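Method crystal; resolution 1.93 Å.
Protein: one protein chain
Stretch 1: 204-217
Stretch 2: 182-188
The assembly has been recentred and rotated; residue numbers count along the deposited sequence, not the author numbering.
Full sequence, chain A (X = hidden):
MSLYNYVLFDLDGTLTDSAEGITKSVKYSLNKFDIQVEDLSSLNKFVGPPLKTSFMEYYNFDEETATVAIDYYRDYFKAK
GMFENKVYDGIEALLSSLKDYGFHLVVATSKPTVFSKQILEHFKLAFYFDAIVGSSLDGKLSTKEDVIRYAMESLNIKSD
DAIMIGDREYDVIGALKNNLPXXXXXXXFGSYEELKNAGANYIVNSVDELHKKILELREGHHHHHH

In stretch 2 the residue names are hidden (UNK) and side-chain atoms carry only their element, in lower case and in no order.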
# COMPACT_ATOMS: atom_id res chain seq x y z
N VAL A 204 -9.98 6.67 -10.18
CA VAL A 204 -9.23 7.59 -11.04
C VAL A 204 -8.06 6.90 -11.74
O VAL A 204 -7.52 5.91 -11.25
CB VAL A 204 -8.70 8.80 -10.24
CG1 VAL A 204 -9.85 9.49 -9.52
CG2 VAL A 204 -7.62 8.37 -9.26
N ASN A 205 -7.67 7.44 -12.89
CA ASN A 205 -6.58 6.84 -13.66
C ASN A 205 -5.24 7.57 -13.62
O ASN A 205 -4.27 7.14 -14.25
CB ASN A 205 -7.03 6.68 -15.11
CG ASN A 205 -7.52 7.97 -15.70
OD1 ASN A 205 -6.76 8.94 -15.84
ND2 ASN A 205 -8.81 8.02 -16.04
N SER A 206 -5.17 8.68 -12.88
CA SER A 206 -3.92 9.43 -12.78
C SER A 206 -3.85 10.18 -11.46
O SER A 206 -4.87 10.37 -10.79
CB SER A 206 -3.81 10.44 -13.92
OG SER A 206 -4.72 11.51 -13.71
N VAL A 207 -2.65 10.64 -11.11
CA VAL A 207 -2.44 11.39 -9.88
C VAL A 207 -3.19 12.72 -9.93
O VAL A 207 -3.69 13.20 -8.92
CB VAL A 207 -0.93 11.65 -9.62
CG1 VAL A 207 -0.74 12.52 -8.39
CG2 VAL A 207 -0.19 10.33 -9.44
N ASP A 208 -3.26 13.32 -11.11
CA ASP A 208 -3.96 14.59 -11.24
C ASP A 208 -5.45 14.37 -11.02
O ASP A 208 -6.12 15.19 -10.39
CB ASP A 208 -3.73 15.22 -12.61
CG ASP A 208 -4.31 16.63 -12.69
OD1 ASP A 208 -3.93 17.47 -11.85
OD2 ASP A 208 -5.13 16.88 -13.59
N GLU A 209 -5.97 13.27 -11.56
CA GLU A 209 -7.38 12.93 -11.39
C GLU A 209 -7.65 12.69 -9.91
O GLU A 209 -8.73 12.99 -9.40
CB GLU A 209 -7.72 11.66 -12.17
CG GLU A 209 -7.74 11.81 -13.68
CD GLU A 209 -9.07 12.31 -14.20
OE1 GLU A 209 -9.53 11.76 -15.23
OE2 GLU A 209 -9.65 13.25 -13.60
N LEU A 210 -6.66 12.11 -9.24
CA LEU A 210 -6.75 11.80 -7.82
C LEU A 210 -6.85 13.12 -7.05
O LEU A 210 -7.67 13.26 -6.15
CB LEU A 210 -5.50 11.02 -7.39
CG LEU A 210 -5.33 10.64 -5.91
CD1 LEU A 210 -6.55 9.87 -5.41
CD2 LEU A 210 -4.06 9.80 -5.77
N HIS A 211 -6.01 14.08 -7.42
CA HIS A 211 -6.00 15.38 -6.77
C HIS A 211 -7.39 16.01 -6.85
O HIS A 211 -7.96 16.41 -5.83
CB HIS A 211 -4.98 16.29 -7.45
CG HIS A 211 -4.76 17.60 -6.74
ND1 HIS A 211 -5.78 18.49 -6.50
CD2 HIS A 211 -3.64 18.15 -6.22
CE1 HIS A 211 -5.30 19.54 -5.85
NE2 HIS A 211 -4.00 19.36 -5.67
N LYS A 212 -7.94 16.09 -8.06
CA LYS A 212 -9.25 16.68 -8.30
C LYS A 212 -10.34 16.02 -7.48
O LYS A 212 -11.17 16.69 -6.85
CB LYS A 212 -9.62 16.58 -9.78
CG LYS A 212 -8.65 17.26 -10.73
CD LYS A 212 -9.14 17.10 -12.17
CE LYS A 212 -8.20 17.78 -13.17
NZ LYS A 212 -8.11 19.24 -12.94
N LYS A 213 -10.34 14.68 -7.49
CA LYS A 213 -11.34 13.89 -6.77
C LYS A 213 -11.30 14.09 -5.26
O LYS A 213 -12.34 14.13 -4.61
CB LYS A 213 -11.15 12.41 -7.08
CG LYS A 213 -12.34 11.55 -6.71
CD LYS A 213 -13.53 11.90 -7.59
CE LYS A 213 -14.62 10.83 -7.53
NZ LYS A 213 -15.72 11.15 -8.48
N ILE A 214 -10.10 14.19 -4.70
CA ILE A 214 -9.97 14.39 -3.26
C ILE A 214 -10.67 15.68 -2.87
O ILE A 214 -11.38 15.74 -1.87
CB ILE A 214 -8.50 14.46 -2.82
CG1 ILE A 214 -7.84 13.09 -2.99
CG2 ILE A 214 -8.40 14.91 -1.36
CD1 ILE A 214 -6.36 13.07 -2.62
N LEU A 215 -10.47 16.71 -3.67
CA LEU A 215 -11.08 18.00 -3.40
C LEU A 215 -12.60 17.99 -3.55
O LEU A 215 -13.32 18.26 -2.59
CB LEU A 215 -10.47 19.07 -4.32
CG LEU A 215 -8.98 19.38 -4.12
CD1 LEU A 215 -8.52 20.37 -5.18
CD2 LEU A 215 -8.75 19.94 -2.73
N GLU A 216 -13.10 17.66 -4.74
CA GLU A 216 -14.55 17.67 -4.90
C GLU A 216 -15.28 16.69 -4.00
O GLU A 216 -16.50 16.58 -4.06
CB GLU A 216 -14.94 17.45 -6.37
CG GLU A 216 -14.29 16.30 -7.09
CD GLU A 216 -14.79 16.20 -8.53
OE1 GLU A 216 -16.00 15.90 -8.71
OE2 GLU A 216 -14.00 16.42 -9.46
N LEU A 217 -14.53 16.00 -3.15
CA LEU A 217 -15.14 15.07 -2.20
C LEU A 217 -15.48 15.79 -0.91
O LEU A 217 -16.49 15.44 -0.28
CB LEU A 217 -14.21 13.89 -1.90
CG LEU A 217 -14.65 12.58 -2.55
CD1 LEU A 217 -13.87 11.41 -1.96
CD2 LEU A 217 -16.14 12.39 -2.31
N UNK A 182 -13.65 5.27 -0.36
CA UNK A 182 -12.36 4.98 -0.96
C UNK A 182 -12.26 5.47 -2.39
O UNK A 182 -13.24 5.49 -3.13
o UNK A 182 -13.14 2.76 -1.59
c UNK A 182 -12.10 3.47 -0.93
N UNK A 183 -11.06 5.92 -2.75
CA UNK A 183 -10.77 6.34 -4.10
C UNK A 183 -9.73 5.33 -4.59
O UNK A 183 -8.65 5.21 -4.01
c UNK A 183 -10.12 7.73 -4.18
c UNK A 183 -11.03 8.80 -3.58
c UNK A 183 -9.82 8.05 -5.65
c UNK A 183 -10.43 10.21 -3.65
N UNK A 184 -10.08 4.57 -5.62
CA UNK A 184 -9.15 3.61 -6.15
C UNK A 184 -8.42 4.24 -7.32
O UNK A 184 -9.01 5.02 -8.07
N UNK A 185 -7.13 3.96 -7.45
CA UNK A 185 -6.35 4.51 -8.56
C UNK A 185 -5.95 3.35 -9.46
O UNK A 185 -5.64 2.26 -8.97
c UNK A 185 -4.09 4.29 -7.47
c UNK A 185 -5.52 6.32 -7.03
c UNK A 185 -5.10 5.26 -8.07
N UNK A 186 -5.97 3.57 -10.77
CA UNK A 186 -5.62 2.53 -11.73
C UNK A 186 -4.21 2.62 -12.29
O UNK A 186 -3.83 1.79 -13.12
o UNK A 186 -6.66 3.79 -13.54
c UNK A 186 -8.02 2.09 -12.45
c UNK A 186 -6.61 2.49 -12.92
N UNK A 187 -3.43 3.60 -11.86
CA UNK A 187 -2.06 3.73 -12.34
C UNK A 187 -1.15 2.80 -11.55
O UNK A 187 0.06 2.73 -11.79
c UNK A 187 -0.55 5.47 -9.94
o UNK A 187 -1.61 7.46 -7.03
c UNK A 187 -1.57 5.19 -12.25
c UNK A 187 -1.57 6.92 -8.29
c UNK A 187 -1.56 5.79 -10.86
c UNK A 187 -2.56 7.25 -9.19
c UNK A 187 -2.56 6.68 -10.47
c UNK A 187 -0.55 6.04 -8.66
N UNK A 188 -1.73 2.07 -10.61
CA UNK A 188 -0.95 1.16 -9.78
C UNK A 188 -1.00 -0.28 -10.25
O UNK A 188 -0.88 -0.56 -11.43

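Position 182 carries two side-chain atoms, one carbon and then one oxygen, with no branch. Its CA-to-CB bond points away from stretch 1, and nothing there comes within contact distance. A single hydroxyl on CB makes this S182; its OG is hydrogen-bonded elsewhere in the structure.

Position 183 has four carbons and no heteroatom. The chain forks at CB, and one arm is two carbons long, the other one. Its CA-to-CB bond points toward the helix, its carbons lie against V204, L210, K213, I214 and L217, and it is the residue of this stretch most covered by the other. This shape is isoleucine, I183, in the m, t rotamer. I183 CD1 lies 3.8 Å from K213 CG, 3.9 Å from I214 CG1 and 4.0 Å from L217 CD1, while I183 CG2 lies 3.8 Å from L210 CD1 and 4.1 Å from V204 CG1. Both branches come near L210 and K213.

Position 184 shows no side-chain atoms. It contributes backbone: the O of position 184 accepts from V204 N at 2.8 Å, a nearly straight bond. With no side chain, it is glycine, G184.

Position 185 has three carbons, CB carrying two single carbons, with no oxygen. It pairs with V204 in a parallel bridge, both side chains lie on the same face of the sheet, and its carbons touch V204 and L210. That is valine, V185. V185 CG1 is 3.7 Å from V204 CG2 and 4.0 Å from L210 CD2. V185 CA also makes a CA-H...O contact of 3.3 Å with V204 O.

At position 186, CB carries one oxygen and one carbon. The oxygen lies 3.1 Å from N205 CA, and the backbone N donates to V204 O at 2.8 Å. A hydroxyl and a methyl on one carbon identify threonine, T186.

Position 187 has one carbon, then a ring of six carbons bearing an oxygen. V207 CG2 sits over one face of this ring, 4.2 Å from its centroid, in a CH-pi contact, while N205 O is near the ring plane at the edge. This is tyrosine, Y187. Y187 OH lies 3.6 Å from L210 CD2; that hydroxyl is hydrogen-bonded elsewhere in the structure.

Position 188 has no side-chain atoms and makes no contact with stretch 1. It is glycine, G188.

The contact works in two layers. Backbone sets the register: V204 N to G184 O and T186 N to V204 O straddle V185 and fix one short parallel bridge. From there S206 caps the helix, its OG accepting from E209 N, and the helix returns nearly antiparallel to the strand, their axes approaching to 9.6 Å. The gap is closed by apolar side chains, with L210 touching I183, V185 and Y187 in turn. The rule to read is alternation: I183 and V185 serve the helix, while S182 and G184 leave that face clear.

Stretch 2, residues 182-188: SIGVTYG
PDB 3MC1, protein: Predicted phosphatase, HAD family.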